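PDB 3QDH: fimbrial structural subunit from Actinomyces naeslundii, which forms the shaft of type 2 fimbriae, through which the bacterium adheres to streptococci and host cells during oral biofilm development. Local coordinates for residues K38-Y43 / Q134-E139; K42-R47 / V85-E90; V57-V62 / Y74-K79. All blocks are in the same frame, centred on the assembly; numbering follows the deposited sequence.

Contact 1: K38-Y43 / Q134-E139; sequences KSFYKY and QPPTPE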
loop_
_atom_site.group_PDB
_atom_site.type_symbol
_atom_site.label_atom_id
_atom_site.label_comp_id
_atom_site.label_asym_id
_atom_site.label_seq_id
_atom_site.Cartn_x
_atom_site.Cartn_y
_atom_site.Cartn_z
ATOM N N LYS A 38 -24.048 -26.717 -17.630
ATOM C CA LYS A 38 -24.366 -25.907 -18.817
ATOM C C LYS A 38 -24.484 -24.404 -18.519
ATOM O O LYS A 38 -25.135 -23.663 -19.261
ATOM C CB LYS A 38 -25.652 -26.421 -19.500
ATOM C CG LYS A 38 -25.547 -27.826 -20.114
ATOM C CD LYS A 38 -24.657 -27.821 -21.361
ATOM C CE LYS A 38 -24.852 -29.078 -22.208
ATOM N NZ LYS A 38 -23.824 -29.163 -23.299
ATOM N N SER A 39 -23.857 -23.962 -17.431
ATOM C CA SER A 39 -23.791 -22.539 -17.093
ATOM C C SER A 39 -22.372 -22.041 -17.363
ATOM O O SER A 39 -21.396 -22.659 -16.920
ATOM C CB SER A 39 -24.191 -22.335 -15.622
ATOM O OG SER A 39 -23.931 -21.009 -15.193
ATOM N N PHE A 40 -22.252 -20.936 -18.100
ATOM C CA PHE A 40 -20.945 -20.405 -18.486
ATOM C C PHE A 40 -20.804 -18.939 -18.140
ATOM O O PHE A 40 -21.797 -18.219 -18.127
ATOM C CB PHE A 40 -20.728 -20.562 -19.996
ATOM C CG PHE A 40 -20.893 -21.970 -20.482
ATOM C CD1 PHE A 40 -19.803 -22.830 -20.537
ATOM C CD2 PHE A 40 -22.142 -22.437 -20.870
ATOM C CE1 PHE A 40 -19.950 -24.152 -20.984
ATOM C CE2 PHE A 40 -22.309 -23.756 -21.314
ATOM C CZ PHE A 40 -21.207 -24.611 -21.371
ATOM N N TYR A 41 -19.573 -18.502 -17.863
ATOM C CA TYR A 41 -19.275 -17.069 -17.712
ATOM C C TYR A 41 -19.397 -16.300 -19.027
ATOM O O TYR A 41 -18.841 -16.706 -20.051
ATOM C CB TYR A 41 -17.869 -16.837 -17.150
ATOM C CG TYR A 41 -17.725 -17.302 -15.719
ATOM C CD1 TYR A 41 -18.313 -16.592 -14.669
ATOM C CD2 TYR A 41 -17.006 -18.462 -15.420
ATOM C CE1 TYR A 41 -18.181 -17.032 -13.342
ATOM C CE2 TYR A 41 -16.858 -18.901 -14.103
ATOM C CZ TYR A 41 -17.454 -18.188 -13.077
ATOM O OH TYR A 41 -17.315 -18.655 -11.795
ATOM N N LYS A 42 -20.118 -15.183 -18.974
ATOM C CA LYS A 42 -20.089 -14.188 -20.045
ATOM C C LYS A 42 -18.837 -13.355 -19.849
ATOM O O LYS A 42 -18.198 -12.911 -20.816
ATOM C CB LYS A 42 -21.313 -13.273 -19.968
ATOM C CG LYS A 42 -22.672 -13.945 -20.211
ATOM C CD LYS A 42 -23.759 -12.871 -20.055
ATOM C CE LYS A 42 -25.108 -13.455 -19.746
ATOM N NZ LYS A 42 -26.119 -12.374 -19.518
ATOM N N TYR A 43 -18.489 -13.133 -18.580
ATOM C CA TYR A 43 -17.284 -12.403 -18.232
ATOM C C TYR A 43 -16.988 -12.583 -16.747
ATOM O O TYR A 43 -17.838 -13.041 -15.996
ATOM C CB TYR A 43 -17.401 -10.891 -18.589
ATOM C CG TYR A 43 -18.656 -10.244 -18.043
ATOM C CD1 TYR A 43 -18.705 -9.750 -16.734
ATOM C CD2 TYR A 43 -19.800 -10.121 -18.846
ATOM C CE1 TYR A 43 -19.902 -9.189 -16.224
ATOM C CE2 TYR A 43 -20.981 -9.556 -18.360
ATOM C CZ TYR A 43 -21.024 -9.093 -17.056
ATOM O OH TYR A 43 -22.189 -8.528 -16.593
ATOM N N GLN A 134 -24.498 -24.622 -25.968
ATOM C CA GLN A 134 -23.130 -24.506 -26.457
ATOM C C GLN A 134 -22.408 -23.350 -25.758
ATOM O O GLN A 134 -22.980 -22.269 -25.608
ATOM C CB GLN A 134 -23.112 -24.306 -27.980
ATOM C CG GLN A 134 -23.482 -25.556 -28.790
ATOM C CD GLN A 134 -22.363 -26.600 -28.842
ATOM O OE1 GLN A 134 -21.181 -26.268 -28.990
ATOM N NE2 GLN A 134 -22.738 -27.872 -28.729
ATOM N N PRO A 135 -21.151 -23.576 -25.329
ATOM C CA PRO A 135 -20.320 -22.588 -24.618
ATOM C C PRO A 135 -20.071 -21.287 -25.402
ATOM O O PRO A 135 -19.498 -21.331 -26.494
ATOM C CB PRO A 135 -18.997 -23.337 -24.392
ATOM C CG PRO A 135 -19.025 -24.493 -25.354
ATOM C CD PRO A 135 -20.462 -24.876 -25.451
ATOM N N PRO A 136 -20.481 -20.127 -24.844
ATOM C CA PRO A 136 -20.391 -18.877 -25.612
ATOM C C PRO A 136 -19.072 -18.113 -25.511
ATOM O O PRO A 136 -18.335 -18.248 -24.531
ATOM C CB PRO A 136 -21.524 -18.024 -25.023
ATOM C CG PRO A 136 -21.639 -18.480 -23.606
ATOM C CD PRO A 136 -21.191 -19.935 -23.561
ATOM N N THR A 137 -18.790 -17.326 -26.548
ATOM C CA THR A 137 -17.733 -16.320 -26.554
ATOM C C THR A 137 -18.023 -15.314 -25.439
ATOM O O THR A 137 -19.195 -15.011 -25.189
ATOM C CB THR A 137 -17.725 -15.553 -27.913
ATOM O OG1 THR A 137 -17.695 -16.485 -28.994
ATOM C CG2 THR A 137 -16.533 -14.599 -28.036
ATOM N N PRO A 138 -16.968 -14.789 -24.774
ATOM C CA PRO A 138 -17.151 -13.793 -23.711
ATOM C C PRO A 138 -17.631 -12.446 -24.224
ATOM O O PRO A 138 -17.567 -12.167 -25.423
ATOM C CB PRO A 138 -15.739 -13.606 -23.139
ATOM C CG PRO A 138 -14.918 -14.696 -23.695
ATOM C CD PRO A 138 -15.546 -15.146 -24.949
ATOM N N GLU A 139 -18.079 -11.614 -23.299
ATOM C CA GLU A 139 -18.552 -10.277 -23.610
ATOM C C GLU A 139 -17.796 -9.275 -22.758
ATOM O O GLU A 139 -17.288 -9.622 -21.686
ATOM C CB GLU A 139 -20.046 -10.189 -23.314
ATOM C CG GLU A 139 -20.891 -11.021 -24.267
ATOM C CD GLU A 139 -22.332 -11.165 -23.819
ATOM O OE1 GLU A 139 -22.673 -10.708 -22.700
ATOM O OE2 GLU A 139 -23.137 -11.729 -24.599
#
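The ring of Phe40 lies flat against Pro135, whose CA and CB cover one of its faces, so that an aromatic face, and not an edge, receives the proline. CA of Pro135 stands almost exactly over the middle of the Phe40 ring, 3.8 Å from its centroid and 7° off the ring normal, a CH-pi contact. CB of Pro135 reaches the same face near CE1 of Phe40, 3.6 Å away. The two side chains run side by side and point the same way. Phe40 has CG anti to its carbonyl carbon (chi1 -55°), which lays the ring beside the backbone N, where its face takes the proline. Pro136 crosses it obliquely, setting CD 3.6 Å from CB of Phe40. Prolines suit this place because their polarised C-H groups favour an aromatic face and because their rings hold segment 134-139 extended with few backbone donors to satisfy.

At the other end of the contact the main chain takes over. N of Glu139 gives a nearly straight hydrogen bond, 2.8 Å and 164°, to O of Lys42, meeting that oxygen in the carbonyl plane. Extended Lys42 and Glu139 side chains lie alongside each other, and OE1 of Glu139 comes 3.6 Å from CD of Lys42. Their charged atoms stay apart: NZ of Lys42 makes its salt bridge with Asp128, so the nearby carboxylate probably adds only a weak attraction.

Segment 134-139, in the long connection between strands 118-131 and 154-165, thus runs beside the start of strand 39-49, whose backbone is paired with strand 118-131. Helix 89-96 borders the same site: Lys96 makes a cation-pi contact with Phe40, and Pro138 rests on Ala89 and Leu92.

Contact 2: K42-R47 / V85-E90; sequences KYFQLR and VTFTAE. With ZN (zinc ion), chain B.
Val85, Phe87 and Phe44 give up the most surface where strands 43-47 and 85-87 meet as antiparallel neighbours of a sheet. Phe44 and Phe87 point the same way into the interior. Phe44 has CG anti to its backbone N (chi1 -171°), whereas Phe87 has CG anti to its carbonyl carbon. Their planes are turned 86° apart, and the rings touch obliquely through their CD2 atoms at 3.9 Å. The edge of the Phe87 ring also comes near O of Phe44. Val85, beta-branched and at home in a strand, packs beside Leu46 on the same face, in the apolar layer covered by Val103, Ala105 and Phe107 of strand 102-111. Helix 89-96 adds Leu92 and Ile95 to the two phenylalanines.

Thr88 sits at the N-cap position of that helix, its OG1 bonded to O of Thr72. Glu90 follows: its OE1 binds zinc at 2.0 Å, with Asp70 and Asp73 completing the protein ligands, and the metal would favour its ionised form.

Val85 and Leu46 form a hydrogen-bonded pair, Val85 N to Leu46 O at 2.8 Å and Leu46 N to Val85 O at 2.9 Å. N of Phe87 bonds O of Phe44 at 171°, almost along the C=O axis. Beyond it the strands part, and a water bridges N of Phe44 and O of Phe87. Three main-chain bonds and this water thus satisfy the polar backbone, while the four apolar side chains face the core.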
loop_
_atom_site.group_PDB
_atom_site.type_symbol
_atom_site.label_atom_id
_atom_site.label_comp_id
_atom_site.label_asym_id
_atom_site.label_seq_id
_atom_site.Cartn_x
_atom_site.Cartn_y
_atom_site.Cartn_z
ATOM N N LYS A 42 -20.118 -15.183 -18.974
ATOM C CA LYS A 42 -20.089 -14.188 -20.045
ATOM C C LYS A 42 -18.837 -13.355 -19.849
ATOM O O LYS A 42 -18.198 -12.911 -20.816
ATOM C CB LYS A 42 -21.313 -13.273 -19.968
ATOM C CG LYS A 42 -22.672 -13.945 -20.211
ATOM C CD LYS A 42 -23.759 -12.871 -20.055
ATOM C CE LYS A 42 -25.108 -13.455 -19.746
ATOM N NZ LYS A 42 -26.119 -12.374 -19.518
ATOM N N TYR A 43 -18.489 -13.133 -18.580
ATOM C CA TYR A 43 -17.284 -12.403 -18.232
ATOM C C TYR A 43 -16.988 -12.583 -16.747
ATOM O O TYR A 43 -17.838 -13.041 -15.996
ATOM C CB TYR A 43 -17.401 -10.891 -18.589
ATOM C CG TYR A 43 -18.656 -10.244 -18.043
ATOM C CD1 TYR A 43 -18.705 -9.750 -16.734
ATOM C CD2 TYR A 43 -19.800 -10.121 -18.846
ATOM C CE1 TYR A 43 -19.902 -9.189 -16.224
ATOM C CE2 TYR A 43 -20.981 -9.556 -18.360
ATOM C CZ TYR A 43 -21.024 -9.093 -17.056
ATOM O OH TYR A 43 -22.189 -8.528 -16.593
ATOM N N PHE A 44 -15.773 -12.234 -16.350
ATOM C CA PHE A 44 -15.339 -12.271 -14.952
ATOM C C PHE A 44 -14.202 -11.262 -14.795
ATOM O O PHE A 44 -13.139 -11.414 -15.392
ATOM C CB PHE A 44 -14.894 -13.701 -14.554
ATOM C CG PHE A 44 -14.624 -13.872 -13.074
ATOM C CD1 PHE A 44 -15.375 -14.771 -12.314
ATOM C CD2 PHE A 44 -13.618 -13.149 -12.455
ATOM C CE1 PHE A 44 -15.129 -14.926 -10.933
ATOM C CE2 PHE A 44 -13.363 -13.293 -11.074
ATOM C CZ PHE A 44 -14.108 -14.184 -10.324
ATOM N N GLN A 45 -14.426 -10.222 -13.991
ATOM C CA GLN A 45 -13.465 -9.132 -13.859
ATOM C C GLN A 45 -13.298 -8.733 -12.401
ATOM O O GLN A 45 -14.289 -8.576 -11.691
ATOM C CB GLN A 45 -13.946 -7.915 -14.670
ATOM C CG GLN A 45 -13.022 -6.673 -14.647
ATOM C CD GLN A 45 -13.637 -5.505 -15.405
ATOM O OE1 GLN A 45 -13.350 -5.279 -16.590
ATOM N NE2 GLN A 45 -14.511 -4.778 -14.734
ATOM N N LEU A 46 -12.048 -8.557 -11.966
ATOM C CA LEU A 46 -11.770 -7.912 -10.689
ATOM C C LEU A 46 -11.496 -6.427 -10.968
ATOM O O LEU A 46 -10.707 -6.083 -11.856
ATOM C CB LEU A 46 -10.576 -8.567 -9.983
ATOM C CG LEU A 46 -10.689 -10.060 -9.587
ATOM C CD1 LEU A 46 -9.337 -10.572 -9.091
ATOM C CD2 LEU A 46 -11.793 -10.307 -8.550
ATOM N N ARG A 47 -12.167 -5.558 -10.217
ATOM C CA ARG A 47 -12.121 -4.120 -10.462
ATOM C C ARG A 47 -11.789 -3.405 -9.163
ATOM O O ARG A 47 -12.236 -3.816 -8.098
ATOM C CB ARG A 47 -13.470 -3.623 -10.974
ATOM C CG ARG A 47 -13.484 -2.151 -11.409
ATOM C CD ARG A 47 -14.845 -1.778 -11.962
ATOM N NE ARG A 47 -15.090 -2.367 -13.285
ATOM C CZ ARG A 47 -16.176 -2.127 -14.018
ATOM N NH1 ARG A 47 -17.132 -1.317 -13.548
ATOM N NH2 ARG A 47 -16.315 -2.691 -15.218
ATOM N N VAL A 85 -8.832 -6.402 -13.970
ATOM C CA VAL A 85 -8.224 -7.674 -14.355
ATOM C C VAL A 85 -9.368 -8.444 -14.990
ATOM O O VAL A 85 -10.307 -8.870 -14.310
ATOM C CB VAL A 85 -7.681 -8.455 -13.137
ATOM C CG1 VAL A 85 -7.108 -9.836 -13.594
ATOM C CG2 VAL A 85 -6.648 -7.625 -12.392
ATOM N N THR A 86 -9.304 -8.588 -16.304
ATOM C CA THR A 86 -10.423 -9.111 -17.056
ATOM C C THR A 86 -9.978 -10.423 -17.664
ATOM O O THR A 86 -8.984 -10.471 -18.394
ATOM C CB THR A 86 -10.855 -8.107 -18.164
ATOM O OG1 THR A 86 -11.146 -6.836 -17.566
ATOM C CG2 THR A 86 -12.085 -8.605 -18.890
ATOM N N PHE A 87 -10.688 -11.489 -17.333
ATOM C CA PHE A 87 -10.275 -12.811 -17.787
ATOM C C PHE A 87 -10.704 -13.046 -19.231
ATOM O O PHE A 87 -11.788 -12.648 -19.625
ATOM C CB PHE A 87 -10.766 -13.879 -16.820
ATOM C CG PHE A 87 -9.956 -13.925 -15.548
ATOM C CD1 PHE A 87 -8.838 -14.756 -15.456
ATOM C CD2 PHE A 87 -10.283 -13.104 -14.469
ATOM C CE1 PHE A 87 -8.053 -14.778 -14.297
ATOM C CE2 PHE A 87 -9.507 -13.115 -13.301
ATOM C CZ PHE A 87 -8.384 -13.964 -13.218
ATOM N N THR A 88 -9.834 -13.678 -20.014
ATOM C CA THR A 88 -10.098 -13.907 -21.428
ATOM C C THR A 88 -10.931 -15.182 -21.565
ATOM O O THR A 88 -11.211 -15.852 -20.573
ATOM C CB THR A 88 -8.777 -14.108 -22.198
ATOM O OG1 THR A 88 -8.095 -15.222 -21.620
ATOM C CG2 THR A 88 -7.888 -12.844 -22.129
ATOM N N ALA A 89 -11.290 -15.558 -22.790
ATOM C CA ALA A 89 -12.065 -16.788 -22.991
ATOM C C ALA A 89 -11.425 -18.027 -22.326
ATOM O O ALA A 89 -12.111 -18.795 -21.639
ATOM C CB ALA A 89 -12.311 -17.034 -24.483
ATOM N N GLU A 90 -10.115 -18.199 -22.517
ATOM C CA GLU A 90 -9.356 -19.309 -21.904
ATOM C C GLU A 90 -9.415 -19.238 -20.384
ATOM O O GLU A 90 -9.563 -20.255 -19.698
ATOM C CB GLU A 90 -7.872 -19.190 -22.243
ATOM C CG GLU A 90 -7.398 -19.767 -23.511
ATOM C CD GLU A 90 -6.001 -19.232 -23.850
ATOM O OE1 GLU A 90 -5.074 -19.246 -22.987
ATOM O OE2 GLU A 90 -5.841 -18.780 -24.994
HETATM ZN ZN ZN B . -4.615 -19.828 -21.163
HETATM O O HOH W 1 -14.037 -11.442 -18.664
#

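Contact 3: V57-V62 / Y74-K79; sequences VTATEV and YKVDTK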
loop_
_atom_site.group_PDB
_atom_site.type_symbol
_atom_site.label_atom_id
_atom_site.label_comp_id
_atom_site.label_asym_id
_atom_site.label_seq_id
_atom_site.Cartn_x
_atom_site.Cartn_y
_atom_site.Cartn_z
ATOM N N VAL A 57 -1.241 3.366 -10.769
ATOM C CA VAL A 57 -1.997 2.233 -10.239
ATOM C C VAL A 57 -2.113 1.101 -11.259
ATOM O O VAL A 57 -2.247 1.349 -12.456
ATOM C CB VAL A 57 -3.383 2.648 -9.686
ATOM C CG1 VAL A 57 -3.212 3.684 -8.558
ATOM C CG2 VAL A 57 -4.294 3.192 -10.778
ATOM N N THR A 58 -2.047 -0.130 -10.765
ATOM C CA THR A 58 -2.055 -1.318 -11.612
ATOM C C THR A 58 -2.393 -2.537 -10.758
ATOM O O THR A 58 -2.762 -2.406 -9.574
ATOM C CB THR A 58 -0.683 -1.496 -12.372
ATOM O OG1 THR A 58 -0.832 -2.427 -13.456
ATOM C CG2 THR A 58 0.438 -1.945 -11.426
ATOM N N ALA A 59 -2.294 -3.714 -11.366
ATOM C CA ALA A 59 -2.458 -4.968 -10.666
ATOM C C ALA A 59 -1.385 -5.953 -11.117
ATOM O O ALA A 59 -0.998 -5.954 -12.288
ATOM C CB ALA A 59 -3.858 -5.538 -10.908
ATOM N N THR A 60 -0.903 -6.761 -10.176
ATOM C CA THR A 60 0.082 -7.817 -10.445
ATOM C C THR A 60 -0.348 -9.125 -9.779
ATOM O O THR A 60 -1.364 -9.166 -9.080
ATOM C CB THR A 60 1.484 -7.457 -9.892
ATOM O OG1 THR A 60 1.418 -7.338 -8.462
ATOM C CG2 THR A 60 2.000 -6.156 -10.492
ATOM N N GLU A 61 0.440 -10.183 -9.984
ATOM C CA GLU A 61 0.225 -11.486 -9.329
ATOM C C GLU A 61 -1.193 -12.044 -9.515
ATOM O O GLU A 61 -1.810 -12.534 -8.565
ATOM C CB GLU A 61 0.561 -11.429 -7.828
ATOM C CG GLU A 61 1.963 -10.955 -7.479
ATOM C CD GLU A 61 2.324 -11.213 -6.014
ATOM O OE1 GLU A 61 1.697 -12.081 -5.370
ATOM O OE2 GLU A 61 3.242 -10.548 -5.501
ATOM N N VAL A 62 -1.708 -11.968 -10.735
ATOM C CA VAL A 62 -3.032 -12.510 -11.032
ATOM C C VAL A 62 -2.929 -14.017 -10.893
ATOM O O VAL A 62 -1.990 -14.619 -11.420
ATOM C CB VAL A 62 -3.493 -12.137 -12.448
ATOM C CG1 VAL A 62 -4.910 -12.676 -12.711
ATOM C CG2 VAL A 62 -3.465 -10.617 -12.631
ATOM N N TYR A 74 -5.743 -13.468 -19.034
ATOM C CA TYR A 74 -6.358 -12.247 -18.518
ATOM C C TYR A 74 -5.680 -11.032 -19.126
ATOM O O TYR A 74 -4.601 -11.132 -19.718
ATOM C CB TYR A 74 -6.222 -12.199 -16.982
ATOM C CG TYR A 74 -4.788 -12.337 -16.556
ATOM C CD1 TYR A 74 -3.975 -11.213 -16.415
ATOM C CD2 TYR A 74 -4.223 -13.601 -16.345
ATOM C CE1 TYR A 74 -2.634 -11.343 -16.055
ATOM C CE2 TYR A 74 -2.887 -13.741 -15.988
ATOM C CZ TYR A 74 -2.104 -12.610 -15.843
ATOM O OH TYR A 74 -0.784 -12.738 -15.492
ATOM N N LYS A 75 -6.310 -9.875 -18.951
ATOM C CA LYS A 75 -5.715 -8.606 -19.335
ATOM C C LYS A 75 -5.848 -7.639 -18.163
ATOM O O LYS A 75 -6.928 -7.489 -17.606
ATOM C CB LYS A 75 -6.421 -8.024 -20.558
ATOM C CG LYS A 75 -5.993 -8.630 -21.891
ATOM C CD LYS A 75 -6.832 -8.066 -23.034
ATOM C CE LYS A 75 -6.373 -8.594 -24.381
ATOM N NZ LYS A 75 -7.439 -8.401 -25.420
ATOM N N VAL A 76 -4.743 -6.998 -17.805
ATOM C CA VAL A 76 -4.742 -5.939 -16.792
ATOM C C VAL A 76 -4.718 -4.578 -17.501
ATOM O O VAL A 76 -3.933 -4.368 -18.426
ATOM C CB VAL A 76 -3.545 -6.073 -15.845
ATOM C CG1 VAL A 76 -3.596 -4.988 -14.741
ATOM C CG2 VAL A 76 -3.493 -7.478 -15.226
ATOM N N ASP A 77 -5.601 -3.674 -17.082
ATOM C CA ASP A 77 -5.725 -2.358 -17.697
ATOM C C ASP A 77 -5.970 -1.325 -16.609
ATOM O O ASP A 77 -6.557 -1.634 -15.572
ATOM C CB ASP A 77 -6.891 -2.341 -18.697
ATOM C CG ASP A 77 -6.862 -1.129 -19.626
ATOM O OD1 ASP A 77 -5.761 -0.663 -19.986
ATOM O OD2 ASP A 77 -7.948 -0.643 -20.004
ATOM N N THR A 78 -5.501 -0.099 -16.842
ATOM C CA THR A 78 -5.841 1.027 -15.981
ATOM C C THR A 78 -6.534 2.108 -16.811
ATOM O O THR A 78 -6.020 2.514 -17.853
ATOM C CB THR A 78 -4.586 1.613 -15.284
ATOM O OG1 THR A 78 -3.969 0.614 -14.460
ATOM C CG2 THR A 78 -4.962 2.828 -14.416
ATOM N N LYS A 79 -7.715 2.539 -16.360
ATOM C CA LYS A 79 -8.386 3.724 -16.901
ATOM C C LYS A 79 -8.584 4.718 -15.752
ATOM O O LYS A 79 -9.387 4.479 -14.849
ATOM C CB LYS A 79 -9.729 3.353 -17.533
ATOM C CG LYS A 79 -9.606 2.516 -18.807
ATOM C CD LYS A 79 -10.970 2.141 -19.371
ATOM C CE LYS A 79 -10.829 1.296 -20.630
ATOM N NZ LYS A 79 -12.044 1.419 -21.482
HETATM O O HOH W 2 -2.456 -1.394 -15.621
HETATM O O HOH W 3 -0.111 -11.160 -13.117
#
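Tyr74 holds CG in the crowded position between its backbone N and carbonyl carbon (chi1 55°), which swings the ring out toward strand 57-62. Val62 has CG1 anti to its backbone N (chi1 -178°), and so presents CB and both methyls to that ring. The side chains meet tip to tip: CB of Val62 stands over one face, 3.8 Å from the Tyr74 centroid and offset toward the rim, a CH-pi contact, while CG2 comes 3.6 Å from CE1 of Tyr74. A branched valine suits the spot because its compact fork covers a ring face with three carbons. The tyrosine keeps its polar end satisfied: a water links OH of Tyr74 to N of Val62.

Val76 fills the middle, with CG1 3.9 Å from CB of Ala59, a residue small enough to admit it. N of Ala59 is buried here without a partner. Toward Val57, Thr78 has OG1 anti to its carbonyl carbon and donates a hydrogen bond of 2.7 Å to O of Val57, approaching from above the carbonyl plane. OG1 of Thr78 also accepts from a water that joins it to OG1 of Thr58, while its methyl CG2 meets CG2 of Val57, so that both branches of the threonine are used.

The strands run antiparallel at 162° yet come no closer than 6.8 Å between axes, because they belong to different sheets and face each other through side chains. Strand 57-64 is paired with strand 102-111, and strand 74-79 with strand 82-87, whose Val83, Val85 and Phe87 line the apolar layer between them.

How the contacts relate
All three contacts lie in the N-terminal half of this fragment; contacts 2 and 3 and segment 38-43 fall in the region assigned to the Sgo0707 N2 family. Contacts 1 and 2 share Lys42 and Tyr43 on strand 39-49, have centres about 11 Å apart, and touch where Pro138 meets Ala89. Centre to centre, contact 3 is about 11 Å from contact 2 and about 22 Å from contact 1. Along the chain, segments 57-62 and 74-79 fall between the two halves of contact 2, and 134-139 comes last. Strands 39-49, 82-87 and 74-79 are successive neighbours in one sheet, Thr86 probably bonding Lys75; contact 3 joins its edge to the other sheet, and contact 1 fastens the following connection to this domain.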